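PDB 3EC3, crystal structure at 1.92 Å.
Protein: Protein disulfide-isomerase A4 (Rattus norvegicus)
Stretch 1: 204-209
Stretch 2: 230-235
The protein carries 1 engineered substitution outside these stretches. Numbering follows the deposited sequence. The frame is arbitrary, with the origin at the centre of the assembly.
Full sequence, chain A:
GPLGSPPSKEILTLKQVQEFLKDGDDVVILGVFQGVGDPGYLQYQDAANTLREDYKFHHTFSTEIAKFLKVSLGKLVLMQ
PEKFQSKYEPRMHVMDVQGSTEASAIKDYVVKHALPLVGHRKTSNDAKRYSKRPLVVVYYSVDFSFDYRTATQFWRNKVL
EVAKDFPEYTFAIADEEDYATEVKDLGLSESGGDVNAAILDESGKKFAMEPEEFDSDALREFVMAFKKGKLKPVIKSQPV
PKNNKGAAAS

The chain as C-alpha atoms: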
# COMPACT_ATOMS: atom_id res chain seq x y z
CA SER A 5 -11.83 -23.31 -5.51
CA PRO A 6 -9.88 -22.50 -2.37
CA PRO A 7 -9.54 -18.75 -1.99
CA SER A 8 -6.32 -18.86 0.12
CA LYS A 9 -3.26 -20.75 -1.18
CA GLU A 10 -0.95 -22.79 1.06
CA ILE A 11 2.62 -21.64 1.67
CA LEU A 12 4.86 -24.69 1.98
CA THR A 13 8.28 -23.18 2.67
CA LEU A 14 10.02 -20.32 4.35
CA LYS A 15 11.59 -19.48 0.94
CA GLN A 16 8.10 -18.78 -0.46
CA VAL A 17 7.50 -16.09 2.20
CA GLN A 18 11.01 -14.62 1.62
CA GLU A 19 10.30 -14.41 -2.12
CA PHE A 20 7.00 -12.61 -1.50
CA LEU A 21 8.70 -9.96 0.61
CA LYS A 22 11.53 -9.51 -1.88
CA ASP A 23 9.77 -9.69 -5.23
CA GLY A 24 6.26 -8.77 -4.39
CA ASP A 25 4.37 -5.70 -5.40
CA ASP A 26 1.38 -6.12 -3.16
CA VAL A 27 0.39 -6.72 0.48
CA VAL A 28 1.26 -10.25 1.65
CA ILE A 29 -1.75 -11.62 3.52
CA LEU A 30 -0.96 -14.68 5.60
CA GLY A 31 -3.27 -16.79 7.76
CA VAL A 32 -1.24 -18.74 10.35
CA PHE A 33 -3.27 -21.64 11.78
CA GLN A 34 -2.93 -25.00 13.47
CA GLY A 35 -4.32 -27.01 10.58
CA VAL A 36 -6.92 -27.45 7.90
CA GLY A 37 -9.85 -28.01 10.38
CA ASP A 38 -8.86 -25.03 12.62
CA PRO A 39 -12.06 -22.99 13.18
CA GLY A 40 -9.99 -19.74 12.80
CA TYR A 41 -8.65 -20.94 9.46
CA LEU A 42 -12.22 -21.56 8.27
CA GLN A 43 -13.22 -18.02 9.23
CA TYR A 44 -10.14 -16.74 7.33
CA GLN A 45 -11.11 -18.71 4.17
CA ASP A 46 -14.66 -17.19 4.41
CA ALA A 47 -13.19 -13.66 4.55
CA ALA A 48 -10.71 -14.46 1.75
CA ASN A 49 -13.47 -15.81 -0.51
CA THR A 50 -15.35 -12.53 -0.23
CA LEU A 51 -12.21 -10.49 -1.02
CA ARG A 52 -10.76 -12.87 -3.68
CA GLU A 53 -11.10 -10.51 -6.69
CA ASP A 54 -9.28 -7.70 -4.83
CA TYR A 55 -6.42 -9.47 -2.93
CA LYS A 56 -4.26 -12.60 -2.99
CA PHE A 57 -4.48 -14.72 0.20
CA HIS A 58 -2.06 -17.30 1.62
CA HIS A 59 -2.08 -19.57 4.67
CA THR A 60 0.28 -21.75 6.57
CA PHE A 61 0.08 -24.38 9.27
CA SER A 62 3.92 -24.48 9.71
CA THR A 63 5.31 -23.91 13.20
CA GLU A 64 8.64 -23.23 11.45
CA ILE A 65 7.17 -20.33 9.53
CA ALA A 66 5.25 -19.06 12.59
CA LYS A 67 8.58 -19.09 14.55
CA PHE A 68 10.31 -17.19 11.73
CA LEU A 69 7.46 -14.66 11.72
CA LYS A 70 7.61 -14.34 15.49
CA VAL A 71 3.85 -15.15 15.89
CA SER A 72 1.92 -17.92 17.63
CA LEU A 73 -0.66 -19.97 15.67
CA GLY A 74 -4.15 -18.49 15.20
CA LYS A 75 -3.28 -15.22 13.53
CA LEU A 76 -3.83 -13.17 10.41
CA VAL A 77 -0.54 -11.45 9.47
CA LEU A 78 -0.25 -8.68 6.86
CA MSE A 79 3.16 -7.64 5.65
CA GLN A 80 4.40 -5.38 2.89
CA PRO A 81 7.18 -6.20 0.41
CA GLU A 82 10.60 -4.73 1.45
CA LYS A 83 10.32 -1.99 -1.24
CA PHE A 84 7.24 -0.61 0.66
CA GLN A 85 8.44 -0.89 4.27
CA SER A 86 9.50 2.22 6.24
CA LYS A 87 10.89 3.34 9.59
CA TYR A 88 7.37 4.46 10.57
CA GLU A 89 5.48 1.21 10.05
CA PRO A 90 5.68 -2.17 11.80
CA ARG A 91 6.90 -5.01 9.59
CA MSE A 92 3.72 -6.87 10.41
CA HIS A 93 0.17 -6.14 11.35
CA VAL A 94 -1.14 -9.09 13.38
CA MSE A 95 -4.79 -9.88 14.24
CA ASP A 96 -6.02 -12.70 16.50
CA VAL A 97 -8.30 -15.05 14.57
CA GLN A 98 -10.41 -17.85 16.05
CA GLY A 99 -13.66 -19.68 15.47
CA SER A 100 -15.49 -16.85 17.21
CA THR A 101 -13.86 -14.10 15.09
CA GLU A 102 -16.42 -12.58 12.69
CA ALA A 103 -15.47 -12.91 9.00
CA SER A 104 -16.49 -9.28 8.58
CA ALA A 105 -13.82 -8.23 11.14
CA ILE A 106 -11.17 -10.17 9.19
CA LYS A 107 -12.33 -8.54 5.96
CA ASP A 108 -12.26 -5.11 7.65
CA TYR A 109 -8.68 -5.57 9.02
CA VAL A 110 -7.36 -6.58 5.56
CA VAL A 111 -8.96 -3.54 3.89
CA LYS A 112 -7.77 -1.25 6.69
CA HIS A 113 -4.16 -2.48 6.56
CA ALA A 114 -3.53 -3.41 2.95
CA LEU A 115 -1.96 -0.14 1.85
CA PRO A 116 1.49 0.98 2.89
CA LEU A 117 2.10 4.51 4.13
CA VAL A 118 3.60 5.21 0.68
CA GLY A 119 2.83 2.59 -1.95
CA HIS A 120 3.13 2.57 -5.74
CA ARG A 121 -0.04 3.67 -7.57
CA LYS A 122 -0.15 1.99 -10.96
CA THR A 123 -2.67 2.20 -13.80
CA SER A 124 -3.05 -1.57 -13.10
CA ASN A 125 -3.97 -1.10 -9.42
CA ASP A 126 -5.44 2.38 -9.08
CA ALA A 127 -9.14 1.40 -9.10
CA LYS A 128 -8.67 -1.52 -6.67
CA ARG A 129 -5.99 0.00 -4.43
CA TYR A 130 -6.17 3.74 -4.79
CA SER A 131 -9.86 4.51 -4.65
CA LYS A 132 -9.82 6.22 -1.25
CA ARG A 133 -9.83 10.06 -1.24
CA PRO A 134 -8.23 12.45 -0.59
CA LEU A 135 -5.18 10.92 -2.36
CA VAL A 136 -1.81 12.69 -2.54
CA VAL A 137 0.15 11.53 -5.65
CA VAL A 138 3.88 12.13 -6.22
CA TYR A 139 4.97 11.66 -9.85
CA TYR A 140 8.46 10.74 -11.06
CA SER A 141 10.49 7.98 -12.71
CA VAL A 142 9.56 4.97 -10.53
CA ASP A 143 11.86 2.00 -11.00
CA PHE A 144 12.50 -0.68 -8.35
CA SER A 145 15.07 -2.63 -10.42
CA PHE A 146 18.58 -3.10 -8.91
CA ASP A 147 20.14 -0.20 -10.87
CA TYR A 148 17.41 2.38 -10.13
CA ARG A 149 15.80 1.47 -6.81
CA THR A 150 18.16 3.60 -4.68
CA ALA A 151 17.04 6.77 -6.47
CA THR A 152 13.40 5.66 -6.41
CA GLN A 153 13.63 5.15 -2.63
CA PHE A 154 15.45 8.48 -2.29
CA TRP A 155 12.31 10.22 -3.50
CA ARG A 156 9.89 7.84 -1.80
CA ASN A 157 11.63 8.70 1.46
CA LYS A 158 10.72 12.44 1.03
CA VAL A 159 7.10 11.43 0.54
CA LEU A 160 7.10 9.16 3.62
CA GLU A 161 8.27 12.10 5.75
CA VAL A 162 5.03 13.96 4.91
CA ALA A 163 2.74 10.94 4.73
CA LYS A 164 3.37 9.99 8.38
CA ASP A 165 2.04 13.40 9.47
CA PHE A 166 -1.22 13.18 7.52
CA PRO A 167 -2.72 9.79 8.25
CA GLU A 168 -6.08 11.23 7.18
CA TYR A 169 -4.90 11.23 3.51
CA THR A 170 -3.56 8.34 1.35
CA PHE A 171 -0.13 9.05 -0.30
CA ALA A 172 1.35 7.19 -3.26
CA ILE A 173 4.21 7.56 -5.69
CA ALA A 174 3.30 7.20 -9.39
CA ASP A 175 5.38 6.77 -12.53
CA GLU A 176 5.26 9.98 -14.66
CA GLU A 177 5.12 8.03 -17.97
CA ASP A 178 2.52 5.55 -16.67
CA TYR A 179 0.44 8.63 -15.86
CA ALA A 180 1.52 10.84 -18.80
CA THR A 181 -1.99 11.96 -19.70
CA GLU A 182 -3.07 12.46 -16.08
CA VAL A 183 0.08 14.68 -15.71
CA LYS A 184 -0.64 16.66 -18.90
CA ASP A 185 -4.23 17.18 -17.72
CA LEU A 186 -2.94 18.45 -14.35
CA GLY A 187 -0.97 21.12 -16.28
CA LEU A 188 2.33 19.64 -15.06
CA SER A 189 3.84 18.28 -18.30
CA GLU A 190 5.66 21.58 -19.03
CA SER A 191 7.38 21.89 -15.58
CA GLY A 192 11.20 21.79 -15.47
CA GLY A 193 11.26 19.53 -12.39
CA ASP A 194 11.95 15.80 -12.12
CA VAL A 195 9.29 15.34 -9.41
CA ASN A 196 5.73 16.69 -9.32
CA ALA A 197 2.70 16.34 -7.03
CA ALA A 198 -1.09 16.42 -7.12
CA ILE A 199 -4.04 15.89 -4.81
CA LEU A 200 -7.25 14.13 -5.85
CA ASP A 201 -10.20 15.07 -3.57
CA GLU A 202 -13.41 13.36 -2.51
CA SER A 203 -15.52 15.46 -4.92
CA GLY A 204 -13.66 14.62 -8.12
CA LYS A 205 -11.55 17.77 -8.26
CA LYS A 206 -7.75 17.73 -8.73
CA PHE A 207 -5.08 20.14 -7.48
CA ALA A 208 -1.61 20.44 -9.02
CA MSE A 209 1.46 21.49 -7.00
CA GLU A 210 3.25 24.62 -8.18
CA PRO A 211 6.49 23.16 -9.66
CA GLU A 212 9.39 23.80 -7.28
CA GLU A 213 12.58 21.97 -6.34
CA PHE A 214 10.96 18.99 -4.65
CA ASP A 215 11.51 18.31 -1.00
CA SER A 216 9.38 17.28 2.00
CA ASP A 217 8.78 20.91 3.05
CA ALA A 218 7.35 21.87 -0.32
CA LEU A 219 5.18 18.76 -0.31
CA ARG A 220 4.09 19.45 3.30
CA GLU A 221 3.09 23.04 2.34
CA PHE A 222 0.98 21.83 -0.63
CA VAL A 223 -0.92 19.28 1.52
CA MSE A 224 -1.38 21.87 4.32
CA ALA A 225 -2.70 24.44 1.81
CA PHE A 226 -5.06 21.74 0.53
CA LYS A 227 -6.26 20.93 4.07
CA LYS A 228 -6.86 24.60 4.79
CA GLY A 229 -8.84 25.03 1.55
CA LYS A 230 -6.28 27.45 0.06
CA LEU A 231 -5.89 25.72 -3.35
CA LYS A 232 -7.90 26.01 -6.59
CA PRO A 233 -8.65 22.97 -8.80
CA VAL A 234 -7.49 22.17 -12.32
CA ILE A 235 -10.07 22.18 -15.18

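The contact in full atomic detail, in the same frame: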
# COMPACT_ATOMS: atom_id res chain seq x y z
N GLY A 204 -14.03 14.87 -6.73
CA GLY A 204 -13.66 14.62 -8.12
C GLY A 204 -12.79 15.71 -8.69
O GLY A 204 -12.45 15.68 -9.88
N LYS A 205 -12.42 16.68 -7.85
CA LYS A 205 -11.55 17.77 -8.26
C LYS A 205 -10.08 17.36 -8.06
O LYS A 205 -9.79 16.46 -7.26
CB LYS A 205 -11.89 19.02 -7.47
CG LYS A 205 -13.40 19.34 -7.49
CD LYS A 205 -13.72 20.82 -7.34
CE LYS A 205 -15.23 21.03 -7.51
NZ LYS A 205 -15.63 22.44 -7.87
N LYS A 206 -9.18 18.02 -8.78
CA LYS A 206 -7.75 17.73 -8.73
C LYS A 206 -6.97 19.02 -8.53
O LYS A 206 -7.38 20.08 -9.03
CB LYS A 206 -7.31 17.03 -10.02
CG LYS A 206 -7.90 15.62 -10.19
CD LYS A 206 -8.28 15.34 -11.66
CE LYS A 206 -9.11 14.04 -11.80
NZ LYS A 206 -8.42 12.80 -11.27
N PHE A 207 -5.88 18.95 -7.77
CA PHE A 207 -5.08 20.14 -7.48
C PHE A 207 -3.62 19.85 -7.82
O PHE A 207 -3.07 18.86 -7.36
CB PHE A 207 -5.23 20.53 -6.00
CG PHE A 207 -6.67 20.67 -5.56
CD1 PHE A 207 -7.38 19.56 -5.10
CD2 PHE A 207 -7.32 21.90 -5.64
CE1 PHE A 207 -8.71 19.68 -4.70
CE2 PHE A 207 -8.66 22.03 -5.25
CZ PHE A 207 -9.35 20.92 -4.78
N ALA A 208 -2.99 20.70 -8.63
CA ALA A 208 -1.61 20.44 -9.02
C ALA A 208 -0.66 21.32 -8.21
O ALA A 208 -0.93 22.51 -8.03
CB ALA A 208 -1.41 20.68 -10.51
N MSE A 209 0.45 20.73 -7.74
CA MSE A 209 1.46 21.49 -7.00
C MSE A 209 2.29 22.36 -7.92
O MSE A 209 2.84 21.87 -8.90
CB MSE A 209 2.40 20.58 -6.19
CG MSE A 209 3.41 21.37 -5.33
SE MSE A 209 4.61 20.24 -4.32
CE MSE A 209 6.23 20.60 -5.14
N LYS A 230 -6.94 26.28 0.66
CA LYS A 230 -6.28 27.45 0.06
C LYS A 230 -5.88 27.25 -1.40
O LYS A 230 -5.29 28.15 -2.02
CB LYS A 230 -5.07 27.86 0.90
CG LYS A 230 -5.43 28.60 2.16
CD LYS A 230 -4.36 28.47 3.24
CE LYS A 230 -3.03 29.11 2.85
NZ LYS A 230 -2.26 29.53 4.07
N LEU A 231 -6.21 26.08 -1.96
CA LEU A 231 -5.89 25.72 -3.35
C LEU A 231 -7.11 25.79 -4.27
O LEU A 231 -8.24 25.65 -3.82
CB LEU A 231 -5.31 24.30 -3.42
CG LEU A 231 -4.05 23.97 -2.61
CD1 LEU A 231 -3.66 22.50 -2.89
CD2 LEU A 231 -2.89 24.93 -2.93
N LYS A 232 -6.85 25.98 -5.57
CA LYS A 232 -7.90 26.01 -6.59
C LYS A 232 -7.68 24.84 -7.55
O LYS A 232 -6.53 24.54 -7.91
CB LYS A 232 -7.87 27.34 -7.36
CG LYS A 232 -8.48 28.52 -6.61
CD LYS A 232 -9.74 28.10 -5.83
CE LYS A 232 -10.29 29.22 -4.98
NZ LYS A 232 -10.73 30.33 -5.86
N PRO A 233 -8.79 24.19 -7.99
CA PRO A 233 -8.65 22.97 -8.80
C PRO A 233 -8.34 23.20 -10.27
O PRO A 233 -8.65 24.27 -10.85
CB PRO A 233 -10.03 22.30 -8.67
CG PRO A 233 -10.98 23.42 -8.39
CD PRO A 233 -10.21 24.56 -7.75
N VAL A 234 -7.75 22.17 -10.87
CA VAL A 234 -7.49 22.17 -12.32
C VAL A 234 -8.82 21.97 -13.10
O VAL A 234 -9.78 21.43 -12.55
CB VAL A 234 -6.43 21.10 -12.71
CG1 VAL A 234 -5.90 21.34 -14.11
CG2 VAL A 234 -5.26 21.11 -11.71
N ILE A 235 -8.89 22.43 -14.34
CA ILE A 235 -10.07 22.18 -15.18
C ILE A 235 -9.61 21.62 -16.54
O ILE A 235 -10.33 21.69 -17.54
CB ILE A 235 -10.98 23.44 -15.34
CG1 ILE A 235 -11.25 24.13 -14.00
CG2 ILE A 235 -12.33 23.09 -16.02
CD1 ILE A 235 -11.76 25.59 -14.16
O HOH W 1 -4.47 23.11 -9.07

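The contact is small, covering 331 Å² with both sides summed, and it is built around one aromatic ring and one direct backbone hydrogen bond. The two chain segments run at 101° to each other, so they meet over a short length, and Phe-207 and Pro-233 mark the point where their CA atoms come closest, 4.7 Å apart.

The polar part is economical. Val-234 N donates to Lys-206 O at 2.8 Å, with an angle of 164° at the hydrogen, close to straight. Pro-233 has no amide hydrogen, and the donor is the next residue; Pro-233 CA packs 3.2 Å from Lys-206 O. A second, indirect link uses a water: it accepts from Ala-208 N at 2.9 Å and donates to Lys-232 O at 2.8 Å. The water thus joins backbone groups that do not bond to each other directly, and both links use main-chain atoms.

The main bump is the ring of Phe-207, buried and with more area covered than any other residue here. Its CA-to-CB bond points sideways, but chi1 in the m well and chi2 of 87° bring the ring nearer to the opposing segment, along the extended backbone from Leu-231 to Pro-233. There CD2 of Phe-207 lies 3.8 Å from CB of Leu-231 and 3.5 Å from C of Lys-232, the latter at the ring edge. CE2 of Phe-207 reaches 3.5 Å from N of Pro-233 and 3.7 Å from its CB. A broad, flat side chain suits this place because it can touch three successive residues at once. Leu-231 points toward the strand and supplies one apolar wall, while Lys-232 points away, letting its backbone come close to the ring as its charged side chain stays exposed.

Around this centre the fit is looser. The CA-to-CB bond of Pro-233 points sideways, and its ring has two neighbours: besides touching Phe-207, Pro-233 CG meets Lys-205 CD at 3.9 Å. Lys-205 starts toward the other segment and contributes aliphatic length, a good use of lysine at an exposed margin. Val-234, with chi1 in the t well, points toward the strand; its CG2 sits 3.8 Å from N of Ala-208 and 4.1 Å from CB of Ala-208. The single methyl of alanine meets the branched valine without crowding. Lys-206 gives its carbonyl to the contact, while the end of its side chain leads away.

The rule is a backbone anchor beside one large ring, with smaller apolar groups closing the margins.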